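PDB 3WYZ: ribonuclease P protein component 3 from Thermococcus kodakarensis KOD1, which is probably a protein subunit of ribonuclease P, the RNA-protein complex that removes the 5' extra nucleotides from tRNA precursors. Local coordinates for residues A153-L156 with R157-K161; L145-P149 with Y150-Q154; P120-D123 with H124-G128. One frame throughout, in Å; residues are numbered along the deposited sequence.

Interaction 1 (A153-L156 with R157-K161); sequences AQIL and RFMMK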
ATOM      1  N   ALA A 153      17.241   8.016   6.524  1.00 42.31           N
ATOM      2  CA  ALA A 153      18.074   8.163   5.333  1.00 41.43           C
ATOM      3  C   ALA A 153      18.208   6.849   4.558  1.00 41.85           C
ATOM      4  O   ALA A 153      18.322   6.865   3.337  1.00 41.83           O
ATOM      5  CB  ALA A 153      19.443   8.699   5.715  1.00 41.93           C
ATOM      6  N   GLN A 154      18.193   5.716   5.259  1.00 42.43           N
ATOM      7  CA  GLN A 154      18.245   4.409   4.596  1.00 42.10           C
ATOM      8  C   GLN A 154      16.925   4.137   3.877  1.00 42.60           C
ATOM      9  O   GLN A 154      16.910   3.719   2.720  1.00 44.44           O
ATOM     10  CB  GLN A 154      18.509   3.273   5.589  1.00 43.14           C
ATOM     11  CG  GLN A 154      19.673   3.473   6.549  1.00 45.99           C
ATOM     12  CD  GLN A 154      20.901   4.074   5.896  1.00 46.06           C
ATOM     13  OE1 GLN A 154      21.331   5.191   6.238  1.00 48.25           O
ATOM     14  NE2 GLN A 154      21.481   3.338   4.954  1.00 42.43           N
ATOM     15  N   ILE A 155      15.820   4.374   4.579  1.00 42.04           N
ATOM     16  CA  ILE A 155      14.480   4.202   4.016  1.00 42.43           C
ATOM     17  C   ILE A 155      14.271   5.125   2.812  1.00 40.89           C
ATOM     18  O   ILE A 155      13.805   4.680   1.770  1.00 38.94           O
ATOM     19  CB  ILE A 155      13.373   4.481   5.063  1.00 42.82           C
ATOM     20  CG1 ILE A 155      13.434   3.486   6.244  1.00 44.38           C
ATOM     21  CG2 ILE A 155      11.994   4.424   4.418  1.00 42.01           C
ATOM     22  CD1 ILE A 155      13.015   2.064   5.917  1.00 46.30           C
ATOM     23  N   LEU A 156      14.622   6.401   2.958  1.00 41.32           N
ATOM     24  CA  LEU A 156      14.449   7.374   1.870  1.00 42.16           C
ATOM     25  C   LEU A 156      15.227   6.972   0.620  1.00 43.47           C
ATOM     26  O   LEU A 156      14.708   7.113  -0.497  1.00 41.04           O
ATOM     27  CB  LEU A 156      14.855   8.784   2.305  1.00 43.83           C
ATOM     28  CG  LEU A 156      13.859   9.493   3.229  1.00 45.96           C
ATOM     29  CD1 LEU A 156      14.509  10.669   3.950  1.00 47.01           C
ATOM     30  CD2 LEU A 156      12.624   9.954   2.471  1.00 46.75           C
ATOM     31  N   ARG A 157      16.452   6.465   0.800  1.00 42.07           N
ATOM     32  CA  ARG A 157      17.235   5.960  -0.333  1.00 42.63           C
ATOM     33  C   ARG A 157      16.507   4.831  -1.059  1.00 40.61           C
ATOM     34  O   ARG A 157      16.470   4.811  -2.287  1.00 40.10           O
ATOM     35  CB  ARG A 157      18.639   5.492   0.095  1.00 45.18           C
ATOM     36  CG  ARG A 157      19.621   6.634   0.316  1.00 48.10           C
ATOM     37  CD  ARG A 157      21.080   6.189   0.431  1.00 50.96           C
ATOM     38  NE  ARG A 157      21.286   4.997   1.268  1.00 51.89           N
ATOM     39  CZ  ARG A 157      21.355   3.740   0.819  1.00 52.19           C
ATOM     40  NH1 ARG A 157      21.550   2.747   1.676  1.00 52.17           N
ATOM     41  NH2 ARG A 157      21.224   3.456  -0.474  1.00 52.61           N
ATOM     42  N   PHE A 158      15.926   3.904  -0.299  1.00 40.42           N
ATOM     43  CA  PHE A 158      15.218   2.763  -0.880  1.00 40.55           C
ATOM     44  C   PHE A 158      13.974   3.210  -1.626  1.00 39.58           C
ATOM     45  O   PHE A 158      13.654   2.675  -2.686  1.00 37.03           O
ATOM     46  CB  PHE A 158      14.821   1.730   0.191  1.00 40.32           C
ATOM     47  CG  PHE A 158      15.973   1.232   1.028  1.00 40.78           C
ATOM     48  CD1 PHE A 158      17.253   1.113   0.500  1.00 42.41           C
ATOM     49  CD2 PHE A 158      15.765   0.867   2.350  1.00 41.71           C
ATOM     50  CE1 PHE A 158      18.302   0.648   1.278  1.00 43.85           C
ATOM     51  CE2 PHE A 158      16.804   0.407   3.134  1.00 41.70           C
ATOM     52  CZ  PHE A 158      18.074   0.294   2.601  1.00 42.78           C
ATOM     53  N   MET A 159      13.270   4.181  -1.055  1.00 40.05           N
ATOM     54  CA  MET A 159      12.091   4.754  -1.690  1.00 41.00           C
ATOM     55  C   MET A 159      12.445   5.485  -2.982  1.00 41.54           C
ATOM     56  O   MET A 159      11.686   5.429  -3.946  1.00 41.56           O
ATOM     57  CB  MET A 159      11.386   5.711  -0.740  1.00 41.64           C
ATOM     58  CG  MET A 159      10.668   5.014   0.399  1.00 44.07           C
ATOM     59  SD  MET A 159       9.811   6.190   1.454  1.00 43.98           S
ATOM     60  CE  MET A 159       9.128   5.101   2.695  1.00 48.24           C
ATOM     61  N   MET A 160      13.589   6.166  -2.994  1.00 42.15           N
ATOM     62  CA  MET A 160      14.100   6.808  -4.204  1.00 45.34           C
ATOM     63  C   MET A 160      14.417   5.787  -5.296  1.00 44.02           C
ATOM     64  O   MET A 160      14.066   6.004  -6.449  1.00 43.62           O
ATOM     65  CB  MET A 160      15.345   7.644  -3.896  1.00 49.31           C
ATOM     66  CG  MET A 160      15.059   8.907  -3.099  1.00 53.38           C
ATOM     67  SD  MET A 160      16.563   9.729  -2.535  1.00 61.37           S
ATOM     68  CE  MET A 160      15.928  10.825  -1.265  1.00 62.31           C
ATOM     69  N   LYS A 161      15.076   4.686  -4.936  1.00 45.64           N
ATOM     70  CA  LYS A 161      15.415   3.635  -5.908  1.00 46.26           C
ATOM     71  C   LYS A 161      14.154   2.992  -6.490  1.00 43.66           C
ATOM     72  O   LYS A 161      14.065   2.760  -7.696  1.00 44.28           O
ATOM     73  CB  LYS A 161      16.298   2.542  -5.283  1.00 48.62           C
ATOM     74  CG  LYS A 161      17.683   3.005  -4.841  1.00 52.96           C
ATOM     75  CD  LYS A 161      18.732   1.909  -5.015  1.00 55.02           C
ATOM     76  CE  LYS A 161      19.957   2.129  -4.131  1.00 58.15           C
ATOM     77  NZ  LYS A 161      21.159   1.392  -4.629  1.00 56.73           N
TER
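The F158 ring lies with one face against the backbone carbonyl of Q154, whose O sits 3.0 Å above the ring plane, over its centre. With its CG beside the backbone N (chi1 -55°), the phenyl leans back along the helix over the same oxygen that accepts the F158 N hydrogen bond. The other flat group, the R157 guanidinium, has the Q154 side-chain amide at its edge; the two chains run side by side, pointing the same way, with their planes 63° apart. The regular i to i+4 bonds of the alpha-helix run on through the same residues, from R157 N to A153 O through M160 N to L156 O at 2.9 Å.

On another side of the helix, I155 meets M159, the branch methyl CG2 pressing on the terminal methyl CE at 3.4 Å, closer than usual for two carbons. M159 reaches it because its chain is fully extended beyond CG. M160 behaves similarly but more loosely, its CE coming to 4.2 Å from L156 CB. Replacing F158 by alanine is likely to strip the aromatic cover from the Q154 carbonyl and open a gap beside W114. All of this lies within helix 149-168: I155, F158 and M159 pack on W114 in a loop, L156 and M159 touch I198 of helix 188-198, and I155 and L156 rest on L144 of helix 142-145.

Interaction 2 (L145-P149 with Y150-Q154); sequences LNANP and YGRAQ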
ATOM      1  N   LEU A 145       8.329   7.597  10.358  1.00 57.60           N
ATOM      2  CA  LEU A 145       7.986   8.175  11.660  1.00 58.99           C
ATOM      3  C   LEU A 145       8.682   7.441  12.795  1.00 61.04           C
ATOM      4  O   LEU A 145       9.020   8.047  13.809  1.00 65.76           O
ATOM      5  CB  LEU A 145       6.473   8.151  11.909  1.00 59.75           C
ATOM      6  CG  LEU A 145       5.558   9.093  11.114  1.00 62.50           C
ATOM      7  CD1 LEU A 145       6.189  10.453  10.864  1.00 62.29           C
ATOM      8  CD2 LEU A 145       5.149   8.476   9.793  1.00 65.72           C
ATOM      9  N   ASN A 146       8.899   6.140  12.614  1.00 63.62           N
ATOM     10  CA  ASN A 146       9.455   5.288  13.659  1.00 64.54           C
ATOM     11  C   ASN A 146      10.946   5.031  13.453  1.00 62.93           C
ATOM     12  O   ASN A 146      11.403   3.888  13.555  1.00 68.05           O
ATOM     13  CB  ASN A 146       8.689   3.956  13.693  1.00 68.71           C
ATOM     14  CG  ASN A 146       7.181   4.150  13.677  1.00 71.93           C
ATOM     15  OD1 ASN A 146       6.662   5.116  14.238  1.00 77.44           O
ATOM     16  ND2 ASN A 146       6.471   3.231  13.032  1.00 74.92           N
ATOM     17  N   ALA A 147      11.708   6.089  13.176  1.00 58.41           N
ATOM     18  CA  ALA A 147      13.131   5.936  12.858  1.00 54.90           C
ATOM     19  C   ALA A 147      13.963   7.162  13.219  1.00 51.90           C
ATOM     20  O   ALA A 147      13.461   8.285  13.250  1.00 49.48           O
ATOM     21  CB  ALA A 147      13.307   5.601  11.383  1.00 53.19           C
ATOM     22  N   ASN A 148      15.245   6.919  13.493  1.00 49.72           N
ATOM     23  CA  ASN A 148      16.219   7.990  13.722  1.00 49.52           C
ATOM     24  C   ASN A 148      16.733   8.511  12.379  1.00 47.61           C
ATOM     25  O   ASN A 148      16.454   7.900  11.348  1.00 47.57           O
ATOM     26  CB  ASN A 148      17.372   7.499  14.617  1.00 49.57           C
ATOM     27  CG  ASN A 148      18.078   6.266  14.067  1.00 49.45           C
ATOM     28  OD1 ASN A 148      18.179   6.070  12.855  1.00 47.72           O
ATOM     29  ND2 ASN A 148      18.580   5.431  14.969  1.00 48.30           N
ATOM     30  N   PRO A 149      17.464   9.644  12.381  1.00 45.12           N
ATOM     31  CA  PRO A 149      18.010  10.212  11.151  1.00 45.51           C
ATOM     32  C   PRO A 149      18.756   9.227  10.246  1.00 44.32           C
ATOM     33  O   PRO A 149      18.655   9.328   9.022  1.00 42.75           O
ATOM     34  CB  PRO A 149      18.957  11.290  11.670  1.00 46.51           C
ATOM     35  CG  PRO A 149      18.290  11.781  12.900  1.00 45.17           C
ATOM     36  CD  PRO A 149      17.581  10.595  13.501  1.00 45.74           C
ATOM     37  N   TYR A 150      19.489   8.286  10.836  1.00 43.90           N
ATOM     38  CA  TYR A 150      20.178   7.263  10.053  1.00 45.76           C
ATOM     39  C   TYR A 150      19.164   6.363   9.356  1.00 46.87           C
ATOM     40  O   TYR A 150      19.232   6.167   8.136  1.00 44.03           O
ATOM     41  CB  TYR A 150      21.095   6.410  10.935  1.00 46.31           C
ATOM     42  CG  TYR A 150      21.758   5.284  10.183  1.00 44.97           C
ATOM     43  CD1 TYR A 150      22.912   5.508   9.443  1.00 45.86           C
ATOM     44  CD2 TYR A 150      21.226   3.999  10.195  1.00 44.67           C
ATOM     45  CE1 TYR A 150      23.520   4.485   8.739  1.00 44.79           C
ATOM     46  CE2 TYR A 150      21.827   2.970   9.486  1.00 44.97           C
ATOM     47  CZ  TYR A 150      22.978   3.221   8.765  1.00 45.41           C
ATOM     48  OH  TYR A 150      23.592   2.213   8.058  1.00 45.36           O
ATOM     49  N   GLY A 151      18.236   5.817  10.139  1.00 44.87           N
ATOM     50  CA  GLY A 151      17.196   4.932   9.617  1.00 44.26           C
ATOM     51  C   GLY A 151      16.306   5.578   8.568  1.00 43.55           C
ATOM     52  O   GLY A 151      15.908   4.930   7.606  1.00 42.83           O
ATOM     53  N   ARG A 152      15.992   6.857   8.746  1.00 42.26           N
ATOM     54  CA  ARG A 152      15.193   7.592   7.765  1.00 43.30           C
ATOM     55  C   ARG A 152      15.940   7.751   6.441  1.00 43.04           C
ATOM     56  O   ARG A 152      15.344   7.635   5.367  1.00 43.99           O
ATOM     57  CB  ARG A 152      14.794   8.968   8.291  1.00 43.33           C
ATOM     58  CG  ARG A 152      13.817   8.922   9.454  1.00 47.11           C
ATOM     59  CD  ARG A 152      12.994  10.197   9.556  1.00 49.89           C
ATOM     60  NE  ARG A 152      13.824  11.401   9.576  1.00 53.21           N
ATOM     61  CZ  ARG A 152      14.398  11.920  10.662  1.00 57.52           C
ATOM     62  NH1 ARG A 152      14.248  11.349  11.861  1.00 57.76           N
ATOM     63  NH2 ARG A 152      15.131  13.024  10.544  1.00 57.22           N
ATOM     64  N   ALA A 153      17.241   8.016   6.524  1.00 42.31           N
ATOM     65  CA  ALA A 153      18.074   8.163   5.333  1.00 41.43           C
ATOM     66  C   ALA A 153      18.208   6.849   4.558  1.00 41.85           C
ATOM     67  O   ALA A 153      18.322   6.865   3.337  1.00 41.83           O
ATOM     68  CB  ALA A 153      19.443   8.699   5.715  1.00 41.93           C
ATOM     69  N   GLN A 154      18.193   5.716   5.259  1.00 42.43           N
ATOM     70  CA  GLN A 154      18.245   4.409   4.596  1.00 42.10           C
ATOM     71  C   GLN A 154      16.925   4.137   3.877  1.00 42.60           C
ATOM     72  O   GLN A 154      16.910   3.719   2.720  1.00 44.44           O
ATOM     73  CB  GLN A 154      18.509   3.273   5.589  1.00 43.14           C
ATOM     74  CG  GLN A 154      19.673   3.473   6.549  1.00 45.99           C
ATOM     75  CD  GLN A 154      20.901   4.074   5.896  1.00 46.06           C
ATOM     76  OE1 GLN A 154      21.331   5.191   6.238  1.00 48.25           O
ATOM     77  NE2 GLN A 154      21.481   3.338   4.954  1.00 42.43           N
TER
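Y150 meets N148 through its CB, 3.5 Å from N148 OD1, while a chi1 of 176° swings the ring away from the preceding loop. The next residue, G151, gives the capping bond: its backbone N-H points almost straight at N148 OD1, at 2.7 Å and with an N-H...O angle of 169°. Any side chain at G151 would be pressed by both N148 OD1 and the A147 methyl, so the bare backbone suits this close approach.

R152 N donates to N148 O at 2.8 Å, and the side chain of R152 lies back along the loop, its CG 3.9 Å from A147 CB. A bend at chi3 (-52°) carries the guanidinium across P149, with P149 CA over one face and displaced toward the rim. A147 O sits at the edge of the same group and receives a weak, long hydrogen bond from R152 NH1. A153 continues the i to i+4 pattern begun at R152, its N donating to P149 O at 3.2 Å, with its CB also against that oxygen.

N148 thus grips two successive N-H groups, one with its side chain and one with its backbone carbonyl. An asparagine at the N-cap, followed by a proline in the first turn, is a classic start for an alpha-helix, here that of helix 149-168.

Interaction 3 (P120-D123 with H124-G128); sequences PGFD and HTLAG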
ATOM      1  N   PRO A 120      16.322  -1.905  -1.589  1.00 46.52           N
ATOM      2  CA  PRO A 120      14.961  -1.578  -2.056  1.00 45.72           C
ATOM      3  C   PRO A 120      13.970  -2.738  -2.101  1.00 43.65           C
ATOM      4  O   PRO A 120      12.770  -2.522  -1.937  1.00 46.32           O
ATOM      5  CB  PRO A 120      15.196  -1.052  -3.474  1.00 45.61           C
ATOM      6  CG  PRO A 120      16.586  -0.552  -3.468  1.00 46.03           C
ATOM      7  CD  PRO A 120      17.353  -1.436  -2.537  1.00 45.33           C
ATOM      8  N   GLY A 121      14.463  -3.949  -2.332  1.00 44.45           N
ATOM      9  CA  GLY A 121      13.594  -5.113  -2.481  1.00 44.26           C
ATOM     10  C   GLY A 121      12.802  -5.038  -3.770  1.00 43.98           C
ATOM     11  O   GLY A 121      11.714  -5.599  -3.887  1.00 44.45           O
ATOM     12  N   PHE A 122      13.377  -4.354  -4.750  1.00 44.57           N
ATOM     13  CA  PHE A 122      12.690  -4.032  -5.992  1.00 44.04           C
ATOM     14  C   PHE A 122      13.770  -3.758  -7.032  1.00 44.26           C
ATOM     15  O   PHE A 122      14.741  -3.054  -6.750  1.00 45.47           O
ATOM     16  CB  PHE A 122      11.808  -2.798  -5.781  1.00 42.45           C
ATOM     17  CG  PHE A 122      10.681  -2.667  -6.764  1.00 40.23           C
ATOM     18  CD1 PHE A 122       9.567  -3.483  -6.668  1.00 40.26           C
ATOM     19  CD2 PHE A 122      10.711  -1.696  -7.759  1.00 40.17           C
ATOM     20  CE1 PHE A 122       8.521  -3.356  -7.558  1.00 38.85           C
ATOM     21  CE2 PHE A 122       9.662  -1.560  -8.651  1.00 38.06           C
ATOM     22  CZ  PHE A 122       8.567  -2.390  -8.547  1.00 39.30           C
ATOM     23  N   ASP A 123      13.599  -4.326  -8.221  1.00 44.25           N
ATOM     24  CA  ASP A 123      14.601  -4.250  -9.280  1.00 44.78           C
ATOM     25  C   ASP A 123      13.938  -4.243 -10.661  1.00 43.84           C
ATOM     26  O   ASP A 123      12.711  -4.304 -10.765  1.00 40.63           O
ATOM     27  CB  ASP A 123      15.581  -5.426  -9.151  1.00 47.15           C
ATOM     28  CG  ASP A 123      14.883  -6.788  -9.121  1.00 49.59           C
ATOM     29  OD1 ASP A 123      13.664  -6.867  -9.404  1.00 50.03           O
ATOM     30  OD2 ASP A 123      15.566  -7.792  -8.812  1.00 52.56           O
ATOM     31  N   HIS A 124      14.753  -4.156 -11.710  1.00 42.73           N
ATOM     32  CA  HIS A 124      14.258  -4.197 -13.089  1.00 45.62           C
ATOM     33  C   HIS A 124      13.289  -5.353 -13.331  1.00 45.87           C
ATOM     34  O   HIS A 124      12.282  -5.177 -14.026  1.00 47.57           O
ATOM     35  CB  HIS A 124      15.425  -4.286 -14.079  1.00 47.21           C
ATOM     36  CG  HIS A 124      16.223  -3.022 -14.192  1.00 48.91           C
ATOM     37  ND1 HIS A 124      15.862  -1.983 -15.026  1.00 49.33           N
ATOM     38  CD2 HIS A 124      17.368  -2.632 -13.582  1.00 49.53           C
ATOM     39  CE1 HIS A 124      16.748  -1.007 -14.922  1.00 50.13           C
ATOM     40  NE2 HIS A 124      17.671  -1.375 -14.052  1.00 51.34           N
ATOM     41  N   THR A 125      13.592  -6.521 -12.757  1.00 44.84           N
ATOM     42  CA  THR A 125      12.762  -7.719 -12.910  1.00 45.68           C
ATOM     43  C   THR A 125      11.373  -7.534 -12.287  1.00 44.69           C
ATOM     44  O   THR A 125      10.360  -7.716 -12.956  1.00 42.70           O
ATOM     45  CB  THR A 125      13.441  -8.958 -12.275  1.00 47.01           C
ATOM     46  OG1 THR A 125      14.700  -9.201 -12.916  1.00 47.80           O
ATOM     47  CG2 THR A 125      12.562 -10.208 -12.398  1.00 45.52           C
ATOM     48  N   LEU A 126      11.333  -7.178 -11.005  1.00 45.79           N
ATOM     49  CA  LEU A 126      10.058  -6.983 -10.308  1.00 43.82           C
ATOM     50  C   LEU A 126       9.287  -5.788 -10.850  1.00 42.14           C
ATOM     51  O   LEU A 126       8.053  -5.818 -10.908  1.00 43.70           O
ATOM     52  CB  LEU A 126      10.278  -6.807  -8.812  1.00 45.76           C
ATOM     53  CG  LEU A 126      10.763  -8.032  -8.038  1.00 47.41           C
ATOM     54  CD1 LEU A 126      11.251  -7.649  -6.650  1.00 48.17           C
ATOM     55  CD2 LEU A 126       9.651  -9.060  -7.947  1.00 48.65           C
ATOM     56  N   ALA A 127      10.010  -4.743 -11.244  1.00 40.21           N
ATOM     57  CA  ALA A 127       9.385  -3.542 -11.798  1.00 41.87           C
ATOM     58  C   ALA A 127       8.660  -3.882 -13.088  1.00 42.17           C
ATOM     59  O   ALA A 127       7.526  -3.444 -13.303  1.00 42.06           O
ATOM     60  CB  ALA A 127      10.420  -2.453 -12.040  1.00 41.30           C
ATOM     61  N   GLY A 128       9.325  -4.673 -13.927  1.00 43.35           N
ATOM     62  CA  GLY A 128       8.758  -5.137 -15.181  1.00 44.66           C
ATOM     63  C   GLY A 128       7.504  -5.959 -14.995  1.00 46.55           C
ATOM     64  O   GLY A 128       6.493  -5.696 -15.634  1.00 49.15           O
TER
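D123 makes both hydrogen bonds of the contact. Its carboxylate OD1 accepts from L126 N at 2.8 Å, nearly straight at 173°, and its backbone O accepts from A127 N, also at 2.8 Å. A chi1 of 54° tucks the carboxylate between the backbone N and carbonyl carbon, which brings OD1 round to the N-H of L126. Beyond the two segments, G121 O accepts a hydrogen bond from N99 ND2, and H124 ND1 is hydrogen-bonded to Y169 OH. D123 is an aspartate N-cap: the side chain takes up an N-H that the first turn cannot pair internally, and its charge probably also suits the positive end of the helix dipole. The capped helix, 124-133, follows strand 109-111 in the TIM barrel-like fold and leads on to strand 136-140.

The apolar contacts lie around F122. Its CD1 is 4.0 Å from L126 CB, while CE2 comes to 3.6 Å from A127 CB. A127 N lies above one face of the ring, offset toward the rim. F122 also packs on T162 and L165 of helix 149-168. A methyl-to-carbonyl contact completes the set, L126 CD1 reaching back to G121 O at 3.5 Å.

Overall arrangement
Along the chain interaction 3 comes first, then interaction 2, then interaction 1, all in the second half of the TIM barrel-like fold. Interaction 3 starts helix 124-133; interactions 2 and 1 form the start and the middle of helix 149-168, sharing A153 and Q154, with centres about 10 Å apart. Strand 136-140 and the short helix 142-145 separate the two helices, which both belong to the barrel's outer layer. Interactions 1 and 3, with centres about 14 Å apart, touch directly: P120 meets F158 and K161, so the loop before helix 124-133 is packed on the side of helix 149-168. Interactions 2 and 3 lie about 23 Å apart between centres and do not touch.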